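Local coordinates for uncharacterized protein (Pseudomonas aeruginosa, PDB 4O5P), which probably hydrolyses phospholipids of target-cell membranes as the type VI secretion effector Tle1, through a catalytic domain of the alpha/beta-hydrolase clan, at residues G377-D381 and Q658-S662; R474-L479 and D629-R633; W483-R487 and V652-D656. One frame throughout, in Å; residues are numbered along the deposited sequence.

All three contacts lie on one side of the chain's centre. Contact 1 joins the catalytic region to the C-terminal region; contacts 2 and 3 lie within the C-terminal region. Contact 1 holds His379, the histidine of a probable Ser-His-Asp triad with Ser237 and Asp281. Contacts 2 and 3 share helix 469-487, their centres are about 12 Å apart, and Leu479 CG packs 3.8 Å from Phe655 CZ. Contact 3 continues into contact 1 along the chain, with Val659 N 3.1 Å from Leu654 O, a probable hydrogen bond; these centres are about 13 Å apart. Contacts 1 and 2 do not touch: their nearest atoms are about 7 Å apart.

Contact 1. Residues G377-D381 and Q658-S662; sequences GVHSD and QVHDS
In this probable alpha/beta-hydrolase fold, the segment carrying the putative triad histidine is tied to the C-terminal region by a His-carboxylate hydrogen bond. Val378 is extended, after a Gly377 with positive phi (102°, psi 175°), and leads into the short helix 379-383. A CB on Gly377 would clash with Asp381 CB. Residues 658-662 form an irregular loop after helix 649-657. Gly377 faces Val659 at 4.8 Å CA to CA, and Val378 faces His660 at 6.2 Å.

Asp381, chi1 m, points toward the loop and is the hub. Asp381 OD2 accepts from His660 N at 2.9 Å and from Val378 N at 2.8 Å. Asp381 OD1 accepts from His660 ND1 at 2.9 Å, near the imidazole plane; His660 has chi1 m and chi2 71°. The carboxylate thus fixes both the loop backbone and its own turn.

The remaining polar groups find partners outside the two segments. His379, chi1 t, bonds Asp281 through ND1 and Ser237 through NE2, consistent with a charge relay. Gly377 N bonds His338, Val659 O bonds Lys393, and Gln658 bonds Phe400 O and Arg456. Asp661 points away, its OD2 bonding Tyr488 and Tyr681. Ser662 points toward 377-381, while its OG bonds Glu339. Val378, chi1 m, fills the gap: Val378 CG1 lies 3.4 Å from His660 O, and Val378 CB 3.7 Å from Ser662 OG.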
loop_
_atom_site.group_PDB
_atom_site.type_symbol
_atom_site.label_atom_id
_atom_site.label_comp_id
_atom_site.label_asym_id
_atom_site.label_seq_id
_atom_site.Cartn_x
_atom_site.Cartn_y
_atom_site.Cartn_z
ATOM N N GLY A 377 7.016 -10.322 10.702
ATOM C CA GLY A 377 6.889 -10.661 9.296
ATOM C C GLY A 377 7.137 -9.495 8.367
ATOM O O GLY A 377 7.351 -8.362 8.796
ATOM N N VAL A 378 7.136 -9.770 7.073
ATOM C CA VAL A 378 7.337 -8.722 6.099
ATOM C C VAL A 378 5.964 -8.243 5.621
ATOM O O VAL A 378 4.965 -8.549 6.265
ATOM C CB VAL A 378 8.237 -9.185 4.964
ATOM C CG1 VAL A 378 9.614 -9.579 5.556
ATOM C CG2 VAL A 378 7.619 -10.361 4.243
ATOM N N HIS A 379 5.927 -7.490 4.521
ATOM C CA HIS A 379 4.754 -6.693 4.138
ATOM C C HIS A 379 3.446 -7.527 4.119
ATOM O O HIS A 379 2.459 -7.216 4.828
ATOM C CB HIS A 379 5.047 -6.054 2.769
ATOM C CG HIS A 379 4.021 -5.074 2.289
ATOM N ND1 HIS A 379 3.479 -4.094 3.094
ATOM C CD2 HIS A 379 3.493 -4.876 1.057
ATOM C CE1 HIS A 379 2.646 -3.355 2.388
ATOM N NE2 HIS A 379 2.626 -3.815 1.149
ATOM N N SER A 380 3.459 -8.610 3.349
ATOM C CA SER A 380 2.266 -9.442 3.195
ATOM C C SER A 380 2.063 -10.460 4.322
ATOM O O SER A 380 1.033 -11.156 4.362
ATOM C CB SER A 380 2.267 -10.117 1.828
ATOM O OG SER A 380 2.041 -9.142 0.831
ATOM N N ASP A 381 3.034 -10.538 5.229
ATOM C CA ASP A 381 2.852 -11.245 6.494
ATOM C C ASP A 381 1.914 -10.476 7.419
ATOM O O ASP A 381 1.387 -11.029 8.389
ATOM C CB ASP A 381 4.188 -11.459 7.203
ATOM C CG ASP A 381 5.029 -12.537 6.544
ATOM O OD1 ASP A 381 4.418 -13.499 6.010
ATOM O OD2 ASP A 381 6.282 -12.406 6.568
ATOM N N GLN A 658 7.013 -19.295 9.013
ATOM C CA GLN A 658 5.925 -18.304 8.910
ATOM C C GLN A 658 6.342 -16.998 8.228
ATOM O O GLN A 658 5.614 -16.484 7.382
ATOM C CB GLN A 658 5.318 -18.028 10.284
ATOM C CG GLN A 658 4.088 -18.914 10.594
ATOM C CD GLN A 658 4.425 -20.364 10.908
ATOM O OE1 GLN A 658 5.446 -20.658 11.531
ATOM N NE2 GLN A 658 3.555 -21.283 10.485
ATOM N N VAL A 659 7.534 -16.507 8.566
ATOM C CA VAL A 659 8.010 -15.220 8.082
ATOM C C VAL A 659 8.597 -15.328 6.680
ATOM O O VAL A 659 9.565 -16.069 6.444
ATOM C CB VAL A 659 9.041 -14.600 9.050
ATOM C CG1 VAL A 659 9.633 -13.303 8.467
ATOM C CG2 VAL A 659 8.387 -14.330 10.412
ATOM N N HIS A 660 8.024 -14.568 5.753
ATOM C CA HIS A 660 8.506 -14.567 4.366
ATOM C C HIS A 660 9.685 -13.623 4.181
ATOM O O HIS A 660 10.103 -12.948 5.115
ATOM C CB HIS A 660 7.390 -14.223 3.375
ATOM C CG HIS A 660 6.337 -15.280 3.262
ATOM N ND1 HIS A 660 5.423 -15.532 4.269
ATOM C CD2 HIS A 660 6.053 -16.155 2.267
ATOM C CE1 HIS A 660 4.617 -16.511 3.888
ATOM N NE2 HIS A 660 4.982 -16.910 2.679
ATOM N N ASP A 661 10.229 -13.599 2.972
ATOM C CA ASP A 661 11.397 -12.785 2.693
ATOM C C ASP A 661 11.037 -12.007 1.451
ATOM O O ASP A 661 11.180 -12.496 0.325
ATOM C CB ASP A 661 12.624 -13.676 2.451
ATOM C CG ASP A 661 13.919 -12.882 2.327
ATOM O OD1 ASP A 661 13.882 -11.720 1.869
ATOM O OD2 ASP A 661 14.995 -13.419 2.671
ATOM N N SER A 662 10.530 -10.798 1.649
ATOM C CA SER A 662 10.017 -10.038 0.530
ATOM C C SER A 662 11.173 -9.534 -0.334
ATOM O O SER A 662 10.965 -9.090 -1.453
ATOM C CB SER A 662 9.153 -8.895 1.031
ATOM O OG SER A 662 9.894 -8.071 1.902
#

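Contact 2. Residues R474-L479 and D629-R633; sequences RRETAL and DGSAR
Helices 469-487 and 616-637 of the C-terminal region cross closely here, at a small-residue contact of alanine on glycine. Helix segments 474-479 and 629-633 approach to 8.3 Å between axes, with a signed crossing angle of -58°. Ala478 and Gly630 mark the crossing, with CA atoms 4.3 Å apart. Gly630 CA makes a CA-H...O contact with Ala478 O at 3.5 Å. Ala478 CB points toward the other helix and meets Asp629 CB at 3.4 Å.

Longer side chains flank this point. Arg474 is fully extended, with chi1 to chi3 all t, and reaches Asp629, whose chi1 is m and chi2 -7°. Their salt bridge is bidentate: Arg474 NE to Asp629 OD2 is 2.8 Å, and Arg474 NH2 to Asp629 OD1 is 3.1 Å. A water adds to it, donating to Arg474 O at 2.7 Å and to Asp629 OD2 at 2.8 Å.

Arg633 has chi1 t, chi2 p, chi3 t and chi4 -111°. The bend at chi2 helps lay its guanidinium against Leu479, chi1 t and chi2 p, whose CD1 sits over one face, 3.7 Å from Arg633 CZ. Helix 649-657 also packs on Leu479, through Leu651 and Phe655. Arg475, with chi1 to chi3 all t and chi4 -87°, brings its NH2 to 3.2 Å from Arg633 NH1. These like charges share a neutral partner: Gln463 OE1 accepts from Arg475 NH1 and Arg633 NH2. A second water accepts from Arg633 NH1 at 3.1 Å and donates to Arg475 O at 3.2 Å.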
loop_
_atom_site.group_PDB
_atom_site.type_symbol
_atom_site.label_atom_id
_atom_site.label_comp_id
_atom_site.label_asym_id
_atom_site.label_seq_id
_atom_site.Cartn_x
_atom_site.Cartn_y
_atom_site.Cartn_z
ATOM N N ARG A 474 14.616 -1.055 14.959
ATOM C CA ARG A 474 16.033 -1.353 15.168
ATOM C C ARG A 474 16.188 -2.776 15.711
ATOM O O ARG A 474 16.940 -3.601 15.156
ATOM C CB ARG A 474 16.669 -0.344 16.151
ATOM C CG ARG A 474 18.080 -0.744 16.598
ATOM C CD ARG A 474 18.729 0.169 17.647
ATOM N NE ARG A 474 20.112 -0.281 17.881
ATOM C CZ ARG A 474 20.925 0.181 18.831
ATOM N NH1 ARG A 474 20.527 1.121 19.688
ATOM N NH2 ARG A 474 22.150 -0.312 18.934
ATOM N N ARG A 475 15.447 -3.076 16.773
ATOM C CA ARG A 475 15.603 -4.366 17.443
ATOM C C ARG A 475 15.066 -5.560 16.631
ATOM O O ARG A 475 15.703 -6.611 16.577
ATOM C CB ARG A 475 15.001 -4.314 18.865
ATOM C CG ARG A 475 15.323 -5.559 19.712
ATOM C CD ARG A 475 14.867 -5.415 21.173
ATOM N NE ARG A 475 15.273 -6.570 21.972
ATOM C CZ ARG A 475 14.558 -7.690 22.084
ATOM N NH1 ARG A 475 13.404 -7.800 21.443
ATOM N NH2 ARG A 475 14.989 -8.707 22.828
ATOM N N GLU A 476 13.924 -5.390 15.963
ATOM C CA GLU A 476 13.361 -6.461 15.139
ATOM C C GLU A 476 14.197 -6.714 13.885
ATOM O O GLU A 476 14.305 -7.862 13.412
ATOM C CB GLU A 476 11.893 -6.155 14.788
ATOM C CG GLU A 476 10.990 -6.290 16.007
ATOM C CD GLU A 476 11.033 -7.701 16.572
ATOM O OE1 GLU A 476 11.110 -8.669 15.760
ATOM O OE2 GLU A 476 10.964 -7.845 17.821
ATOM N N THR A 477 14.828 -5.655 13.382
ATOM C CA THR A 477 15.710 -5.798 12.217
ATOM C C THR A 477 16.871 -6.632 12.683
ATOM O O THR A 477 17.300 -7.541 11.971
ATOM C CB THR A 477 16.225 -4.468 11.686
ATOM O OG1 THR A 477 15.110 -3.661 11.270
ATOM C CG2 THR A 477 17.126 -4.709 10.445
ATOM N N ALA A 478 17.351 -6.327 13.892
ATOM C CA ALA A 478 18.446 -7.096 14.493
ATOM C C ALA A 478 18.082 -8.569 14.669
ATOM O O ALA A 478 18.921 -9.443 14.453
ATOM C CB ALA A 478 18.866 -6.486 15.823
ATOM N N LEU A 479 16.848 -8.843 15.083
ATOM C CA LEU A 479 16.404 -10.232 15.286
ATOM C C LEU A 479 16.372 -11.040 13.987
ATOM O O LEU A 479 16.924 -12.156 13.905
ATOM C CB LEU A 479 15.041 -10.265 15.993
ATOM C CG LEU A 479 14.332 -11.607 16.182
ATOM C CD1 LEU A 479 15.242 -12.620 16.884
ATOM C CD2 LEU A 479 13.028 -11.391 16.977
ATOM N N ASP A 629 24.262 -5.383 16.274
ATOM C CA ASP A 629 23.049 -5.860 16.964
ATOM C C ASP A 629 22.707 -7.280 16.507
ATOM O O ASP A 629 22.460 -8.172 17.327
ATOM C CB ASP A 629 21.800 -4.994 16.668
ATOM C CG ASP A 629 21.903 -3.538 17.147
ATOM O OD1 ASP A 629 22.866 -3.143 17.846
ATOM O OD2 ASP A 629 20.974 -2.769 16.797
ATOM N N GLY A 630 22.644 -7.467 15.191
ATOM C CA GLY A 630 22.402 -8.774 14.608
ATOM C C GLY A 630 23.311 -9.889 15.118
ATOM O O GLY A 630 22.838 -10.954 15.540
ATOM N N SER A 631 24.617 -9.658 15.084
ATOM C CA SER A 631 25.566 -10.660 15.566
ATOM C C SER A 631 25.362 -10.977 17.065
ATOM O O SER A 631 25.311 -12.177 17.496
ATOM C CB SER A 631 26.987 -10.160 15.304
ATOM O OG SER A 631 27.185 -9.943 13.917
ATOM N N ALA A 632 25.236 -9.942 17.861
ATOM C CA ALA A 632 24.977 -10.096 19.289
ATOM C C ALA A 632 23.732 -10.927 19.565
ATOM O O ALA A 632 23.800 -11.880 20.275
ATOM C CB ALA A 632 24.940 -8.749 20.013
ATOM N N ARG A 633 22.636 -10.598 18.898
ATOM C CA ARG A 633 21.425 -11.405 18.969
ATOM C C ARG A 633 21.572 -12.828 18.472
ATOM O O ARG A 633 21.058 -13.702 19.052
ATOM C CB ARG A 633 20.217 -10.740 18.342
ATOM C CG ARG A 633 18.947 -11.516 18.556
ATOM C CD ARG A 633 18.325 -11.172 19.885
ATOM N NE ARG A 633 17.136 -11.909 20.222
ATOM C CZ ARG A 633 15.900 -11.433 20.289
ATOM N NH1 ARG A 633 15.617 -10.182 20.024
ATOM N NH2 ARG A 633 14.937 -12.252 20.640
HETATM O O HOH W 1 19.534 -3.111 14.401
HETATM O O HOH W 2 17.541 -8.298 18.567
#

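Contact 3. Residues W483-R487 and V652-D656; sequences WRIDR and VALFD
One buried carboxylate, that of Asp656, receives both an indole N-H and a bidentate arginine. Asp656 OD1 accepts from Trp483 NE1 at 2.7 Å and from Arg487 NE at 2.8 Å. Asp656 OD2 accepts from Arg487 NH2 at 2.8 Å, so both oxygens are engaged. Arg487 NH1 also bonds Asp486 OD1 at 2.9 Å, which makes a salt-bridge network of Asp486, Arg487 and Asp656. Asp486 OD1 has a further salt bridge to Lys495.

Both segments are helical. The axes of segments 483-487 and 652-656 come no closer than 11.5 Å and cross at -71°, so long side chains bridge the gap. Trp483 CA is 7.2 Å from Val652 CA, and Arg487 CA is 8.5 Å from Asp656 CA. Trp483 and Arg487 lie one helical turn apart, as do Val652 and Asp656. This spacing lets Trp483 and Arg487 converge on the same acid.

Trp483 has chi1 t and chi2 91°. Phe655 CB sits over the Trp483 five-membered ring, 3.5 Å from its centroid, as a CH-pi contact. Phe655, chi1 m, sends its ring away; the two rings are oblique, their planes at 36°. Arg487 has chi1 -92°, between wells, with chi2 p and chi3 t. Val652 CG1 lies over one face of the Arg487 guanidinium, 3.6 Å from Arg487 NH2. Asp656 has chi1 m and chi2 11°.

The contact joins the C-terminal end of helix 469-487 to helix 649-657. Helix 616-637 touches both partners, through Tyr634 on Asp486 and Leu637 on Val652, while helix 571-587 packs on Ile485.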
loop_
_atom_site.group_PDB
_atom_site.type_symbol
_atom_site.label_atom_id
_atom_site.label_comp_id
_atom_site.label_asym_id
_atom_site.label_seq_id
_atom_site.Cartn_x
_atom_site.Cartn_y
_atom_site.Cartn_z
ATOM N N TRP A 483 18.682 -14.249 12.732
ATOM C CA TRP A 483 18.190 -15.482 12.110
ATOM C C TRP A 483 18.839 -15.766 10.752
ATOM O O TRP A 483 19.150 -16.918 10.437
ATOM C CB TRP A 483 16.673 -15.418 11.945
ATOM C CG TRP A 483 16.060 -16.597 11.229
ATOM C CD1 TRP A 483 15.587 -17.747 11.797
ATOM C CD2 TRP A 483 15.803 -16.711 9.822
ATOM N NE1 TRP A 483 15.051 -18.573 10.822
ATOM C CE2 TRP A 483 15.184 -17.964 9.603
ATOM C CE3 TRP A 483 16.058 -15.883 8.719
ATOM C CZ2 TRP A 483 14.812 -18.406 8.333
ATOM C CZ3 TRP A 483 15.678 -16.316 7.462
ATOM C CH2 TRP A 483 15.058 -17.565 7.280
ATOM N N ARG A 484 19.036 -14.719 9.951
ATOM C CA ARG A 484 19.712 -14.866 8.657
ATOM C C ARG A 484 21.178 -15.263 8.803
ATOM O O ARG A 484 21.700 -15.961 7.945
ATOM C CB ARG A 484 19.627 -13.584 7.813
ATOM C CG ARG A 484 18.243 -13.246 7.312
ATOM C CD ARG A 484 18.184 -11.805 6.772
ATOM N NE ARG A 484 16.790 -11.482 6.478
ATOM C CZ ARG A 484 16.273 -10.270 6.590
ATOM N NH1 ARG A 484 17.037 -9.252 6.962
ATOM N NH2 ARG A 484 14.997 -10.084 6.320
ATOM N N ILE A 485 21.852 -14.819 9.863
ATOM C CA ILE A 485 23.269 -15.185 10.016
ATOM C C ILE A 485 23.411 -16.724 10.030
ATOM O O ILE A 485 24.371 -17.286 9.481
ATOM C CB ILE A 485 23.913 -14.559 11.277
ATOM C CG1 ILE A 485 24.024 -13.038 11.129
ATOM C CG2 ILE A 485 25.308 -15.142 11.531
ATOM C CD1 ILE A 485 24.306 -12.330 12.456
ATOM N N ASP A 486 22.447 -17.406 10.643
ATOM C CA ASP A 486 22.466 -18.862 10.598
ATOM C C ASP A 486 21.846 -19.435 9.327
ATOM O O ASP A 486 22.506 -20.185 8.622
ATOM C CB ASP A 486 21.841 -19.490 11.844
ATOM C CG ASP A 486 21.997 -20.990 11.862
ATOM O OD1 ASP A 486 21.100 -21.691 11.330
ATOM O OD2 ASP A 486 23.027 -21.470 12.393
ATOM N N ARG A 487 20.594 -19.091 9.022
ATOM C CA ARG A 487 19.905 -19.734 7.901
ATOM C C ARG A 487 20.402 -19.335 6.494
ATOM O O ARG A 487 20.240 -20.099 5.550
ATOM C CB ARG A 487 18.388 -19.505 7.987
ATOM C CG ARG A 487 17.606 -20.595 8.730
ATOM C CD ARG A 487 17.932 -20.699 10.234
ATOM N NE ARG A 487 16.967 -21.605 10.874
ATOM C CZ ARG A 487 17.287 -22.715 11.535
ATOM N NH1 ARG A 487 18.566 -23.076 11.680
ATOM N NH2 ARG A 487 16.329 -23.474 12.039
ATOM N N VAL A 652 12.516 -19.235 16.502
ATOM C CA VAL A 652 13.240 -19.663 15.306
ATOM C C VAL A 652 12.300 -20.361 14.306
ATOM O O VAL A 652 12.387 -20.118 13.104
ATOM C CB VAL A 652 14.478 -20.550 15.634
ATOM C CG1 VAL A 652 15.154 -21.031 14.347
ATOM C CG2 VAL A 652 15.493 -19.778 16.462
ATOM N N ALA A 653 11.388 -21.197 14.801
ATOM C CA ALA A 653 10.421 -21.869 13.928
ATOM C C ALA A 653 9.449 -20.890 13.266
ATOM O O ALA A 653 9.032 -21.102 12.122
ATOM C CB ALA A 653 9.660 -22.944 14.679
ATOM N N LEU A 654 9.082 -19.825 13.973
ATOM C CA LEU A 654 8.264 -18.781 13.346
ATOM C C LEU A 654 9.001 -18.172 12.160
ATOM O O LEU A 654 8.415 -18.001 11.088
ATOM C CB LEU A 654 7.924 -17.679 14.336
ATOM C CG LEU A 654 6.967 -16.605 13.804
ATOM C CD1 LEU A 654 5.524 -17.111 13.848
ATOM C CD2 LEU A 654 7.094 -15.307 14.605
ATOM N N PHE A 655 10.279 -17.836 12.340
ATOM C CA PHE A 655 11.023 -17.274 11.193
ATOM C C PHE A 655 11.266 -18.271 10.066
ATOM O O PHE A 655 11.250 -17.892 8.879
ATOM C CB PHE A 655 12.342 -16.620 11.628
ATOM C CG PHE A 655 12.140 -15.324 12.363
ATOM C CD1 PHE A 655 11.919 -14.146 11.664
ATOM C CD2 PHE A 655 12.146 -15.289 13.745
ATOM C CE1 PHE A 655 11.718 -12.946 12.328
ATOM C CE2 PHE A 655 11.940 -14.086 14.427
ATOM C CZ PHE A 655 11.726 -12.914 13.711
ATOM N N ASP A 656 11.510 -19.530 10.433
ATOM C CA ASP A 656 11.644 -20.619 9.454
ATOM C C ASP A 656 10.397 -20.852 8.591
ATOM O O ASP A 656 10.496 -20.909 7.369
ATOM C CB ASP A 656 11.966 -21.928 10.168
ATOM C CG ASP A 656 13.423 -22.060 10.563
ATOM O OD1 ASP A 656 14.204 -21.084 10.485
ATOM O OD2 ASP A 656 13.785 -23.177 10.985
#